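PDB 3KK7: putative cell invasion protein with MAC/Perforin domain from Bacteroides thetaiotaomicron VPI-5482, which is of unconfirmed function but carries a MACPF domain, the fold of perforin and the complement pore formers, and so may act on target membranes. Local coordinates for residues Y60-G65 against G209-T214; G70-A75 against T332-D337; H159-I164 against G219-A224; S178-I183 against S347-E352; L291-K296 against Y316-T321. One frame throughout, in Å; residues are numbered along the deposited sequence.

Interaction 1 (Y60-G65 against G209-T214); sequences YAVENG and GEFVLT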
# COMPACT_ATOMS: atom_id res chain seq x y z
N TYR A 60 6.51 1.29 -4.85
CA TYR A 60 6.06 1.39 -6.20
C TYR A 60 4.70 2.11 -6.22
O TYR A 60 3.80 1.77 -5.43
CB TYR A 60 5.97 -0.01 -6.80
CG TYR A 60 5.54 0.02 -8.24
CD1 TYR A 60 4.19 0.01 -8.59
CD2 TYR A 60 6.47 0.12 -9.25
CE1 TYR A 60 3.79 0.08 -9.93
CE2 TYR A 60 6.09 0.17 -10.58
CZ TYR A 60 4.75 0.16 -10.91
OH TYR A 60 4.42 0.22 -12.23
N ALA A 61 4.55 3.08 -7.13
CA ALA A 61 3.35 3.93 -7.19
C ALA A 61 2.37 3.53 -8.28
O ALA A 61 2.70 3.57 -9.47
CB ALA A 61 3.76 5.38 -7.40
N VAL A 62 1.17 3.16 -7.88
CA VAL A 62 0.15 2.75 -8.85
C VAL A 62 -0.72 3.97 -9.17
O VAL A 62 -0.64 4.50 -10.27
CB VAL A 62 -0.74 1.57 -8.32
CG1 VAL A 62 -1.89 1.25 -9.29
CG2 VAL A 62 0.11 0.31 -8.06
N GLU A 63 -1.50 4.43 -8.19
CA GLU A 63 -2.46 5.52 -8.38
C GLU A 63 -1.85 6.79 -8.91
O GLU A 63 -2.44 7.46 -9.75
CB GLU A 63 -3.15 5.87 -7.05
CG GLU A 63 -4.36 6.83 -7.19
CD GLU A 63 -5.15 6.97 -5.88
OE1 GLU A 63 -4.60 6.77 -4.78
OE2 GLU A 63 -6.34 7.28 -5.95
N ASN A 64 -0.69 7.15 -8.40
CA ASN A 64 -0.05 8.41 -8.77
C ASN A 64 1.16 8.21 -9.66
O ASN A 64 2.04 9.05 -9.68
CB ASN A 64 0.36 9.15 -7.50
CG ASN A 64 -0.84 9.59 -6.65
OD1 ASN A 64 -0.73 9.71 -5.43
ND2 ASN A 64 -1.99 9.84 -7.31
N GLY A 65 1.23 7.11 -10.38
CA GLY A 65 2.39 6.87 -11.25
C GLY A 65 2.03 7.12 -12.69
O GLY A 65 1.02 7.70 -13.00
N GLY A 209 3.69 5.41 -2.38
CA GLY A 209 2.93 4.47 -3.19
C GLY A 209 2.39 3.32 -2.33
O GLY A 209 2.45 3.38 -1.10
N GLU A 210 1.91 2.27 -2.98
CA GLU A 210 1.16 1.23 -2.29
C GLU A 210 1.87 -0.10 -2.14
O GLU A 210 1.45 -0.93 -1.34
CB GLU A 210 -0.19 1.02 -3.00
CG GLU A 210 -0.99 2.33 -3.31
CD GLU A 210 -0.73 2.84 -4.72
OE1 GLU A 210 0.42 2.67 -5.16
OE2 GLU A 210 -1.63 3.35 -5.40
N PHE A 211 2.94 -0.31 -2.89
CA PHE A 211 3.56 -1.63 -2.94
C PHE A 211 5.07 -1.61 -2.87
O PHE A 211 5.71 -0.57 -3.09
CB PHE A 211 3.13 -2.34 -4.21
CG PHE A 211 1.65 -2.61 -4.27
CD1 PHE A 211 1.12 -3.68 -3.59
CD2 PHE A 211 0.81 -1.79 -5.02
CE1 PHE A 211 -0.24 -3.92 -3.63
CE2 PHE A 211 -0.55 -2.04 -5.06
CZ PHE A 211 -1.07 -3.10 -4.36
N VAL A 212 5.64 -2.77 -2.53
CA VAL A 212 7.10 -2.92 -2.49
C VAL A 212 7.57 -3.84 -3.61
O VAL A 212 7.02 -4.92 -3.81
CB VAL A 212 7.58 -3.43 -1.14
CG1 VAL A 212 9.08 -3.41 -1.08
CG2 VAL A 212 7.02 -2.58 -0.05
N LEU A 213 8.58 -3.40 -4.34
CA LEU A 213 9.15 -4.19 -5.44
C LEU A 213 9.96 -5.41 -4.92
O LEU A 213 10.99 -5.23 -4.31
CB LEU A 213 10.05 -3.30 -6.33
CG LEU A 213 9.30 -2.29 -7.21
CD1 LEU A 213 10.16 -1.06 -7.56
CD2 LEU A 213 8.73 -2.94 -8.50
N THR A 214 9.48 -6.62 -5.20
CA THR A 214 10.15 -7.87 -4.88
C THR A 214 10.58 -8.68 -6.10
O THR A 214 11.46 -9.56 -5.98
CB THR A 214 9.24 -8.81 -4.05
OG1 THR A 214 8.08 -9.16 -4.82
CG2 THR A 214 8.80 -8.17 -2.74
O HOH W 1 -3.57 4.16 -3.87
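A classic beta bulge opens strand 211-218 of the large MACPF sheet, with Glu-210 and Phe-211 both facing Tyr-60 on the antiparallel neighbour. Tyr-60 N donates to Phe-211 O at 2.7 Å. The return is shared, since Tyr-60 O accepts from Glu-210 N at 3.1 Å and, weakly, from Phe-211 N. Beyond the strand the Glu-210 carboxylate takes over: a bend at chi2 (95°) lays it across Val-62 at about a right angle, and each oxygen offers its syn lone pair to a backbone amide. OE1 takes Val-62 N at 2.9 Å and OE2 takes Glu-63 N at 3.0 Å, both nearly straight, which fixes the carboxylate's rotation at the start of the type I turn from Val-62 to Gly-65. An alanine in place of Glu-210 removes both acceptors and would probably loosen the turn. A water donates to Glu-210 OE2 and to Glu-63 OE1, probably easing the like charges. Further out, Tyr-60 OH bonds to Gly-70 N and Asn-74 ND2, and Gly-209 lets the chain leave its helix where a CB would strike Tyr-60 O. Val-62 CG2 meets the edge of the Phe-211 ring, 3.8 Å from CD2.

Interaction 2 (G70-A75 against T332-D337); sequences GDFANA and THTMID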
# COMPACT_ATOMS: atom_id res chain seq x y z
N GLY A 70 5.37 -1.68 -14.26
CA GLY A 70 6.79 -2.01 -14.19
C GLY A 70 7.75 -0.92 -14.62
O GLY A 70 8.96 -1.13 -14.61
N ASP A 71 7.20 0.24 -14.98
CA ASP A 71 7.96 1.43 -15.37
C ASP A 71 8.82 1.90 -14.18
O ASP A 71 8.29 2.18 -13.11
CB ASP A 71 6.94 2.50 -15.80
CG ASP A 71 7.57 3.85 -16.21
OD1 ASP A 71 8.78 4.10 -16.00
OD2 ASP A 71 6.78 4.67 -16.74
N PHE A 72 10.13 2.03 -14.40
CA PHE A 72 11.06 2.45 -13.37
C PHE A 72 10.70 3.78 -12.73
O PHE A 72 10.99 4.00 -11.57
CB PHE A 72 12.50 2.50 -13.91
CG PHE A 72 12.78 3.67 -14.79
CD1 PHE A 72 13.23 4.87 -14.26
CD2 PHE A 72 12.61 3.58 -16.16
CE1 PHE A 72 13.51 5.96 -15.07
CE2 PHE A 72 12.87 4.68 -16.99
CZ PHE A 72 13.32 5.87 -16.44
N ALA A 73 10.09 4.69 -13.50
CA ALA A 73 9.63 5.97 -12.96
C ALA A 73 8.67 5.82 -11.76
O ALA A 73 8.59 6.69 -10.93
CB ALA A 73 8.96 6.80 -14.08
N ASN A 74 7.92 4.73 -11.68
CA ASN A 74 7.00 4.52 -10.58
C ASN A 74 7.68 3.98 -9.32
O ASN A 74 7.03 3.83 -8.28
CB ASN A 74 5.88 3.55 -10.99
CG ASN A 74 5.06 4.06 -12.17
OD1 ASN A 74 4.93 5.27 -12.38
ND2 ASN A 74 4.52 3.14 -12.95
N ALA A 75 8.97 3.64 -9.42
CA ALA A 75 9.76 3.28 -8.24
C ALA A 75 10.00 4.56 -7.46
O ALA A 75 10.49 5.53 -8.03
CB ALA A 75 11.08 2.66 -8.66
N THR A 332 22.92 0.80 -19.90
CA THR A 332 21.77 1.65 -20.16
C THR A 332 20.44 1.01 -19.73
O THR A 332 19.38 1.60 -19.91
CB THR A 332 21.70 2.02 -21.63
OG1 THR A 332 21.33 0.87 -22.40
CG2 THR A 332 23.04 2.55 -22.11
N HIS A 333 20.50 -0.18 -19.14
CA HIS A 333 19.30 -0.90 -18.80
C HIS A 333 18.64 -0.35 -17.53
O HIS A 333 19.28 0.32 -16.72
CB HIS A 333 19.62 -2.39 -18.69
CG HIS A 333 19.98 -3.00 -20.00
ND1 HIS A 333 20.10 -4.36 -20.18
CD2 HIS A 333 20.21 -2.43 -21.21
CE1 HIS A 333 20.41 -4.60 -21.44
NE2 HIS A 333 20.49 -3.45 -22.09
N THR A 334 17.35 -0.60 -17.37
CA THR A 334 16.65 -0.13 -16.18
C THR A 334 15.52 -1.11 -15.90
O THR A 334 15.41 -2.12 -16.58
CB THR A 334 16.14 1.31 -16.34
OG1 THR A 334 15.69 1.80 -15.07
CG2 THR A 334 15.00 1.39 -17.36
N MSE A 335 14.71 -0.84 -14.88
CA MSE A 335 13.54 -1.68 -14.62
C MSE A 335 12.49 -1.44 -15.72
O MSE A 335 12.09 -0.31 -15.94
CB MSE A 335 12.93 -1.34 -13.26
CG MSE A 335 11.64 -2.09 -12.95
SE MSE A 335 11.10 -1.71 -11.13
CE MSE A 335 9.48 -0.68 -11.42
N ILE A 336 12.03 -2.51 -16.37
CA ILE A 336 11.11 -2.39 -17.50
C ILE A 336 9.75 -3.11 -17.40
O ILE A 336 8.85 -2.84 -18.20
CB ILE A 336 11.79 -2.82 -18.78
CG1 ILE A 336 12.22 -4.28 -18.71
CG2 ILE A 336 12.96 -1.92 -19.05
CD1 ILE A 336 12.57 -4.88 -20.07
N ASP A 337 9.57 -4.02 -16.43
CA ASP A 337 8.29 -4.75 -16.28
C ASP A 337 8.36 -5.52 -14.98
O ASP A 337 9.42 -5.60 -14.36
CB ASP A 337 8.04 -5.73 -17.44
CG ASP A 337 6.55 -5.84 -17.84
OD1 ASP A 337 5.69 -5.71 -16.93
OD2 ASP A 337 6.25 -6.07 -19.05
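Met-335, present as selenomethionine on strand 334-338, is the side chain to follow. Its CB already points toward the 70-75 loop and packs on Phe-72 CB at 3.9 Å. With CG anti to the backbone N (chi1 176°), the next atom comes beside a carbonyl, CG sitting 3.3 Å from Gly-70 O. SE passes 4.1 Å from Gly-70 O, and a bend at chi3 (112°) brings the terminal methyl back toward it: CE lies 3.3 Å from Gly-70 O and 3.5 Å from Asp-71 O. Past this tip lies Tyr-60, whose ring carbon CE2 packs against CE.

Backbone and ring complete the contact. Phe-72 N makes a weak hydrogen bond to Met-335 O at 3.4 Å, and the same oxygen lies in the plane of the Phe-72 ring, at its edge. With CG in the crowded position between backbone N and carbonyl carbon (chi1 75°), the ring crosses Thr-334 at about a right angle, and Thr-334 CG2 comes within 3.5 Å of Phe-72 CD2. Asp-71 shapes the loop as an Asx turn, OD1 accepting from Ala-73 N at 2.9 Å, while OD2 pairs with Lys-296. Gly-70 has positive phi and sits so near Asp-337 that a CB would collide with its CA.

Apart from one weak hydrogen bond, the loop is thus held to this MACPF strand by van der Waals contact; the methyl next to selenium, probably slightly positive, is suited to lie beside two carbonyl oxygens.

Interaction 3 (H159-I164 against G219-A224); sequences HGELSI and GGRASA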
# COMPACT_ATOMS: atom_id res chain seq x y z
N HIS A 159 -9.29 1.89 -26.56
CA HIS A 159 -7.89 2.16 -26.18
C HIS A 159 -6.97 1.00 -26.49
O HIS A 159 -7.40 -0.14 -26.57
CB HIS A 159 -7.80 2.48 -24.71
CG HIS A 159 -8.83 3.46 -24.26
ND1 HIS A 159 -8.64 4.81 -24.36
CD2 HIS A 159 -10.06 3.28 -23.73
CE1 HIS A 159 -9.73 5.43 -23.93
NE2 HIS A 159 -10.60 4.52 -23.54
N GLY A 160 -5.69 1.32 -26.65
CA GLY A 160 -4.66 0.32 -27.00
C GLY A 160 -3.37 0.57 -26.24
O GLY A 160 -3.08 1.69 -25.89
N GLU A 161 -2.64 -0.51 -25.96
CA GLU A 161 -1.30 -0.41 -25.38
C GLU A 161 -0.40 -1.42 -26.05
O GLU A 161 -0.83 -2.54 -26.36
CB GLU A 161 -1.31 -0.65 -23.87
CG GLU A 161 0.04 -0.42 -23.21
CD GLU A 161 0.07 -0.75 -21.73
OE1 GLU A 161 -0.98 -1.04 -21.15
OE2 GLU A 161 1.16 -0.73 -21.15
N LEU A 162 0.84 -1.02 -26.33
CA LEU A 162 1.83 -1.93 -26.91
C LEU A 162 3.04 -1.93 -26.00
O LEU A 162 3.35 -0.89 -25.40
CB LEU A 162 2.23 -1.50 -28.34
CG LEU A 162 3.31 -2.24 -29.15
CD1 LEU A 162 2.95 -3.70 -29.38
CD2 LEU A 162 3.58 -1.56 -30.52
N SER A 163 3.69 -3.08 -25.87
CA SER A 163 4.94 -3.18 -25.15
C SER A 163 5.98 -3.93 -25.96
O SER A 163 5.73 -5.01 -26.49
CB SER A 163 4.76 -3.84 -23.79
OG SER A 163 5.90 -3.60 -22.99
N ILE A 164 7.15 -3.33 -26.07
CA ILE A 164 8.25 -3.88 -26.84
C ILE A 164 9.40 -3.89 -25.87
O ILE A 164 9.82 -2.82 -25.43
CB ILE A 164 8.57 -3.00 -28.07
CG1 ILE A 164 7.35 -2.95 -28.98
CG2 ILE A 164 9.81 -3.49 -28.82
CD1 ILE A 164 7.56 -2.20 -30.26
N GLY A 219 16.01 -4.28 -18.51
CA GLY A 219 16.37 -4.19 -19.90
C GLY A 219 16.03 -2.83 -20.47
O GLY A 219 16.31 -1.81 -19.84
N GLY A 220 15.46 -2.85 -21.69
CA GLY A 220 14.90 -1.66 -22.33
C GLY A 220 13.46 -1.94 -22.77
O GLY A 220 13.12 -3.07 -22.99
N ARG A 221 12.62 -0.93 -22.89
CA ARG A 221 11.23 -1.14 -23.31
C ARG A 221 10.72 0.06 -24.06
O ARG A 221 11.00 1.18 -23.66
CB ARG A 221 10.34 -1.34 -22.10
CG ARG A 221 8.83 -1.35 -22.35
CD ARG A 221 8.10 -1.66 -21.05
NE ARG A 221 6.67 -1.85 -21.21
CZ ARG A 221 5.83 -2.10 -20.21
NH1 ARG A 221 6.27 -2.18 -18.96
NH2 ARG A 221 4.54 -2.25 -20.44
N ALA A 222 9.98 -0.16 -25.15
CA ALA A 222 9.20 0.91 -25.75
C ALA A 222 7.74 0.61 -25.43
O ALA A 222 7.29 -0.51 -25.55
CB ALA A 222 9.44 1.01 -27.23
N SER A 223 7.03 1.64 -25.00
CA SER A 223 5.66 1.55 -24.54
C SER A 223 4.88 2.56 -25.32
O SER A 223 5.27 3.71 -25.40
CB SER A 223 5.60 1.95 -23.07
OG SER A 223 4.26 1.95 -22.64
N ALA A 224 3.78 2.13 -25.93
CA ALA A 224 2.96 2.99 -26.76
C ALA A 224 1.50 2.84 -26.31
O ALA A 224 1.03 1.71 -26.10
CB ALA A 224 3.10 2.58 -28.23
O HOH W 2 3.55 -0.45 -22.67
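The Glu-161 carboxylate and the Arg-221 guanidinium lie almost parallel, their planes 6° apart, although the two side chains cross at about a right angle. Their salt bridge is long, with OE2 to NH2 at 3.8 Å. Ser-163 OG approaches the guanidinium obliquely and stands 2.6 Å from Arg-221 NE. The Arg-221 chain is extended from CG to NE, which carries its head along the strand pair to Ser-163; beyond, NH1 bonds to Ile-69 O and Ile-336 O. Glu-161 OE1 in turn pairs with Arg-139.

One water joins these groups. It donates to Glu-161 OE2 at 2.8 Å and to Leu-162 O at 2.8 Å, accepts from Ser-223 OG at 2.5 Å, and takes a weak bond from Arg-221 NH2.

Regular antiparallel pairing of strands 157-173 and 220-230 in the large MACPF sheet carries these groups, the axes of the two short segments at 165°. Leu-162 with Ala-224 and Ile-164 with Ala-222 are hydrogen-bonded pairs; Leu-162 N reaches Ala-224 O at 2.7 Å. Ser-163 and Ser-223 form the non-hydrogen-bonded pair between them. The alternation puts the serines on the charged face and Leu-162, Ile-164 and the two alanines on the other, where Tyr-251, Leu-272 and Ile-295 pack.

A leucine in place of Arg-221 removes the water's NH2 partner and the long salt bridge, and would probably leave Glu-161 leaning on Arg-139 and unsettle the carbonyls of Ile-69 and Ile-336. One face of this sheet is therefore a buried polar network in which charge is probably shared among several partners, while the other is oily.

Interaction 4 (S178-I183 against S347-E352); sequences SALRKI and SDFILE. With EDO (1,2-ethanediol), chain D.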
# COMPACT_ATOMS: atom_id res chain seq x y z
N SER A 178 8.95 -15.69 6.85
CA SER A 178 9.95 -15.56 7.91
C SER A 178 11.08 -14.58 7.52
O SER A 178 11.64 -13.88 8.37
CB SER A 178 10.52 -16.93 8.28
OG SER A 178 9.58 -17.70 9.05
N ALA A 179 11.42 -14.54 6.24
CA ALA A 179 12.31 -13.53 5.72
C ALA A 179 11.67 -12.15 5.89
O ALA A 179 12.28 -11.23 6.42
CB ALA A 179 12.59 -13.81 4.25
N LEU A 180 10.42 -12.02 5.43
CA LEU A 180 9.76 -10.73 5.46
C LEU A 180 9.66 -10.22 6.89
O LEU A 180 9.87 -9.03 7.17
CB LEU A 180 8.38 -10.79 4.81
CG LEU A 180 8.34 -11.00 3.29
CD1 LEU A 180 6.93 -10.91 2.79
CD2 LEU A 180 9.22 -10.03 2.53
N ARG A 181 9.43 -11.10 7.83
CA ARG A 181 9.35 -10.62 9.20
C ARG A 181 10.70 -10.12 9.72
O ARG A 181 10.76 -9.09 10.38
CB ARG A 181 8.69 -11.64 10.12
CG ARG A 181 7.16 -11.44 10.14
CD ARG A 181 6.49 -12.29 11.22
NE ARG A 181 6.67 -13.70 10.89
CZ ARG A 181 5.85 -14.41 10.13
NH1 ARG A 181 4.75 -13.88 9.60
NH2 ARG A 181 6.14 -15.69 9.89
N LYS A 182 11.77 -10.83 9.39
CA LYS A 182 13.11 -10.40 9.77
C LYS A 182 13.37 -9.01 9.22
O LYS A 182 13.93 -8.16 9.95
CB LYS A 182 14.19 -11.32 9.20
CG LYS A 182 14.61 -12.42 10.10
CD LYS A 182 16.10 -12.63 10.05
CE LYS A 182 16.48 -13.56 11.13
NZ LYS A 182 16.20 -13.05 12.52
N ILE A 183 12.97 -8.79 7.95
CA ILE A 183 13.18 -7.49 7.30
C ILE A 183 12.40 -6.40 8.04
O ILE A 183 12.95 -5.33 8.33
CB ILE A 183 12.80 -7.53 5.84
CG1 ILE A 183 13.78 -8.40 5.07
CG2 ILE A 183 12.80 -6.13 5.20
CD1 ILE A 183 13.43 -8.57 3.57
N SER A 347 2.03 -3.78 3.87
CA SER A 347 1.69 -4.45 5.13
C SER A 347 2.53 -5.68 5.42
O SER A 347 2.72 -6.05 6.59
CB SER A 347 0.20 -4.80 5.21
OG SER A 347 -0.18 -5.59 4.13
N ASP A 348 3.06 -6.32 4.39
CA ASP A 348 4.00 -7.43 4.60
C ASP A 348 5.34 -7.02 5.16
O ASP A 348 6.07 -7.87 5.63
CB ASP A 348 4.20 -8.24 3.31
CG ASP A 348 3.10 -9.26 3.10
OD1 ASP A 348 2.38 -9.58 4.08
OD2 ASP A 348 2.94 -9.75 1.95
N PHE A 349 5.67 -5.73 5.13
CA PHE A 349 6.97 -5.24 5.60
C PHE A 349 6.98 -4.54 6.95
O PHE A 349 7.98 -3.92 7.31
CB PHE A 349 7.59 -4.35 4.51
CG PHE A 349 7.95 -5.13 3.31
CD1 PHE A 349 6.99 -5.51 2.41
CD2 PHE A 349 9.24 -5.58 3.13
CE1 PHE A 349 7.31 -6.29 1.35
CE2 PHE A 349 9.57 -6.37 2.06
CZ PHE A 349 8.61 -6.73 1.17
N ILE A 350 5.89 -4.65 7.70
CA ILE A 350 5.76 -4.02 9.02
C ILE A 350 5.20 -5.01 10.01
O ILE A 350 4.50 -5.95 9.63
CB ILE A 350 4.91 -2.72 8.96
CG1 ILE A 350 3.54 -2.96 8.36
CG2 ILE A 350 5.60 -1.66 8.12
CD1 ILE A 350 2.73 -1.71 8.26
N LEU A 351 5.53 -4.82 11.28
CA LEU A 351 5.14 -5.75 12.33
C LEU A 351 3.82 -5.40 13.01
O LEU A 351 3.16 -6.28 13.57
CB LEU A 351 6.21 -5.77 13.42
CG LEU A 351 7.59 -6.23 13.04
CD1 LEU A 351 8.48 -6.04 14.22
CD2 LEU A 351 7.51 -7.68 12.62
N GLU A 352 3.46 -4.12 12.96
CA GLU A 352 2.35 -3.57 13.73
C GLU A 352 1.00 -3.99 13.16
O GLU A 352 0.60 -3.54 12.07
CB GLU A 352 2.45 -2.03 13.77
CG GLU A 352 3.73 -1.46 14.42
CD GLU A 352 4.99 -1.43 13.52
OE1 GLU A 352 4.94 -1.79 12.32
OE2 GLU A 352 6.05 -1.03 14.04
C1 EDO D . 9.27 -19.62 6.10
O1 EDO D . 8.50 -18.44 6.11
C2 EDO D . 8.57 -20.52 7.08
O2 EDO D . 7.22 -20.62 6.61
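Leu-180 and Phe-349 cross obliquely, and their meeting carries this join between helix 177-186 and the loop that leads into helix 353-363. Leu-180 points toward the loop with CG anti to the carbonyl carbon (chi1 -69°), and chi2 (-175°) parts its methyls between Asp-348 and Phe-349. CD2 goes to the far end of the phenyl ring, 3.6 Å from Phe-349 CZ. CD1 takes the other direction and rests on Asp-348, 3.9 Å from its CB, while Leu-180 CB lies 3.8 Å from Asp-348 O.

One helical turn on, Ile-183 lies side by side with Phe-349 and points the same way. Its CG2 meets the ring at the edge, 4.2 Å from Phe-349 CD2, so ring and branched chain lie alongside each other rather than end to end. The ring also reaches Val-212 and Thr-214 of the large sheet, which makes Phe-349 a wedge between helix and strand. Leu-351 closes the other end of the contact with CD2 4.2 Å from Arg-181 O; helix 529-535, through Tyr-533, packs on both Arg-181 and Leu-351.

The carboxylates of Asp-348 and Glu-352 have partners outside the two segments. Asp-348 OD2 pairs with Lys-125, and Glu-352, at the N-cap of helix 353-363, sends OE2 to Tyr-197. Near the start of the other helix, Ser-178 N binds O1 of an ethanediol, probably from the crystallisation liquor, at 2.9 Å.

No hydrogen bond crosses between the two segments: the MACPF helix is joined to the loop by apolar fit, with the Asp-348 and Glu-352 carboxylates bonded to residues outside it.

Interaction 5 (L291-K296 against Y316-T321); sequences LSYSIK and YSIDLT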
# COMPACT_ATOMS: atom_id res chain seq x y z
N LEU A 291 -6.93 7.32 -35.22
CA LEU A 291 -6.16 6.51 -34.26
C LEU A 291 -4.85 7.22 -33.99
O LEU A 291 -4.05 7.37 -34.89
CB LEU A 291 -5.86 5.12 -34.79
CG LEU A 291 -5.11 4.20 -33.80
CD1 LEU A 291 -5.91 3.96 -32.52
CD2 LEU A 291 -4.83 2.90 -34.50
N SER A 292 -4.65 7.63 -32.75
CA SER A 292 -3.48 8.39 -32.36
C SER A 292 -2.67 7.59 -31.37
O SER A 292 -3.20 6.65 -30.78
CB SER A 292 -3.90 9.70 -31.73
OG SER A 292 -4.35 10.56 -32.76
N TYR A 293 -1.39 7.95 -31.21
CA TYR A 293 -0.50 7.23 -30.27
C TYR A 293 0.53 8.11 -29.61
O TYR A 293 0.83 9.18 -30.08
CB TYR A 293 0.25 6.12 -30.99
CG TYR A 293 1.40 6.57 -31.91
CD1 TYR A 293 1.14 7.04 -33.20
CD2 TYR A 293 2.74 6.46 -31.52
CE1 TYR A 293 2.17 7.41 -34.05
CE2 TYR A 293 3.79 6.85 -32.38
CZ TYR A 293 3.50 7.31 -33.64
OH TYR A 293 4.48 7.70 -34.51
N SER A 294 1.07 7.62 -28.51
CA SER A 294 2.17 8.27 -27.85
C SER A 294 3.10 7.18 -27.37
O SER A 294 2.65 6.17 -26.85
CB SER A 294 1.66 9.12 -26.68
OG SER A 294 2.71 9.60 -25.86
N ILE A 295 4.40 7.36 -27.55
CA ILE A 295 5.34 6.38 -27.05
C ILE A 295 6.27 6.97 -25.99
O ILE A 295 6.35 8.20 -25.82
CB ILE A 295 6.16 5.76 -28.15
CG1 ILE A 295 7.01 6.81 -28.86
CG2 ILE A 295 5.28 5.06 -29.12
CD1 ILE A 295 8.30 6.19 -29.36
N LYS A 296 6.91 6.07 -25.27
CA LYS A 296 7.90 6.39 -24.26
C LYS A 296 8.84 5.22 -24.18
O LYS A 296 8.38 4.08 -24.14
CB LYS A 296 7.27 6.60 -22.87
CG LYS A 296 8.31 7.11 -21.82
CD LYS A 296 7.70 7.56 -20.46
CE LYS A 296 7.30 6.41 -19.56
NZ LYS A 296 7.01 6.92 -18.18
N TYR A 316 2.52 10.13 -38.76
CA TYR A 316 3.86 10.27 -38.22
C TYR A 316 4.42 8.97 -37.69
O TYR A 316 3.82 8.31 -36.85
CB TYR A 316 3.88 11.37 -37.17
CG TYR A 316 5.27 11.71 -36.71
CD1 TYR A 316 6.19 12.33 -37.58
CD2 TYR A 316 5.68 11.43 -35.40
CE1 TYR A 316 7.48 12.66 -37.17
CE2 TYR A 316 6.97 11.73 -34.98
CZ TYR A 316 7.87 12.35 -35.87
OH TYR A 316 9.14 12.65 -35.45
N SER A 317 5.60 8.63 -38.20
CA SER A 317 6.31 7.42 -37.83
C SER A 317 7.61 7.79 -37.16
O SER A 317 8.26 8.75 -37.56
CB SER A 317 6.63 6.59 -39.07
OG SER A 317 5.42 6.12 -39.63
N ILE A 318 7.98 6.99 -36.17
CA ILE A 318 9.19 7.17 -35.42
C ILE A 318 10.07 5.94 -35.58
O ILE A 318 9.60 4.83 -35.36
CB ILE A 318 8.90 7.30 -33.95
CG1 ILE A 318 7.81 8.35 -33.71
CG2 ILE A 318 10.19 7.62 -33.20
CD1 ILE A 318 7.38 8.47 -32.22
N ASP A 319 11.34 6.16 -35.92
CA ASP A 319 12.35 5.12 -36.04
C ASP A 319 12.99 4.92 -34.67
O ASP A 319 13.64 5.84 -34.16
CB ASP A 319 13.42 5.55 -37.06
CG ASP A 319 14.51 4.50 -37.30
OD1 ASP A 319 14.25 3.27 -37.21
OD2 ASP A 319 15.65 4.91 -37.61
N LEU A 320 12.80 3.75 -34.05
CA LEU A 320 13.46 3.46 -32.79
C LEU A 320 14.75 2.63 -33.00
O LEU A 320 15.31 2.10 -32.03
CB LEU A 320 12.51 2.76 -31.82
CG LEU A 320 11.32 3.63 -31.38
CD1 LEU A 320 10.25 2.79 -30.67
CD2 LEU A 320 11.78 4.79 -30.54
N THR A 321 15.24 2.54 -34.23
CA THR A 321 16.38 1.67 -34.49
C THR A 321 17.60 2.07 -33.65
O THR A 321 18.15 1.22 -32.98
CB THR A 321 16.70 1.53 -35.99
OG1 THR A 321 15.54 0.99 -36.65
CG2 THR A 321 17.89 0.59 -36.22
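Tyr-293, Ile-295 and Ile-318 bury the most surface here, and they span widely separated backbones: the CA atoms of Tyr-293 and Tyr-316 are 9.6 Å apart. Strand 288-298 of the large MACPF sheet here faces residues 316-321, whose short strand 318-319 edges a separate three-stranded sheet. No backbone-to-backbone bond joins the two segments; side chains reach across, one of them to a backbone carbonyl.

Tyr-293 has its CG in the crowded position between backbone N and carbonyl carbon (chi1 74°), which sends the ring toward residues 316-321. At its tip OH donates to Tyr-316 O at 2.5 Å. That oxygen lies in the plane of the ring, but seen from the carbonyl the hydroxyl sits well above its plane, 43° out of it. The same hydroxyl lies 3.5 Å from Ile-318 CG1.

Ile-318 crosses Tyr-293 obliquely, with CD1 3.9 Å from CE2 of the ring. The same methyl also meets Ile-295, and these two isoleucines reach toward each other tip to tip, Ile-318 CD1 being 3.8 Å from Ile-295 CD1. Ile-295 too holds CG1 in the crowded position (chi1 63°). Its CD1 also meets Leu-320 CD2 at 3.9 Å, again tip to tip. Ile-274 of the middle strand of the small sheet packs on Tyr-293, Ile-295 and Ile-318 alike, and Leu-320 reaches back to Ala-222.

The interface is thus a hydrophobic layer between two sheets, with a single short phenol-to-carbonyl hydrogen bond at one end; that bond gives the tyrosine hydroxyl a partner beside the apolar side chains and probably sets the ring's position.

How the interactions relate
All five contacts belong to the MACPF part of the chain, and interactions 1, 2, 3 and 5 all reach the large antiparallel sheet. Interaction 2 lies about 12 Å, centre to centre, from both interaction 1 and interaction 3, and interaction 5 is about 10 Å from interaction 3, so they form a row along the domain. Contacts link it: Ala-61 N to Asn-74 O, Thr-334 N to Gly-219 O, Ser-223 O to Lys-296 N, and the salt bridge from Asp-71 to Lys-296. Interaction 4 lies about 18 Å from interaction 1, which it touches through Phe-349, and about 43 Å from interaction 5. Along the chain, interactions 3 and 5 nest inside the loop closed by interaction 2, so distant sequence converges on one sheet.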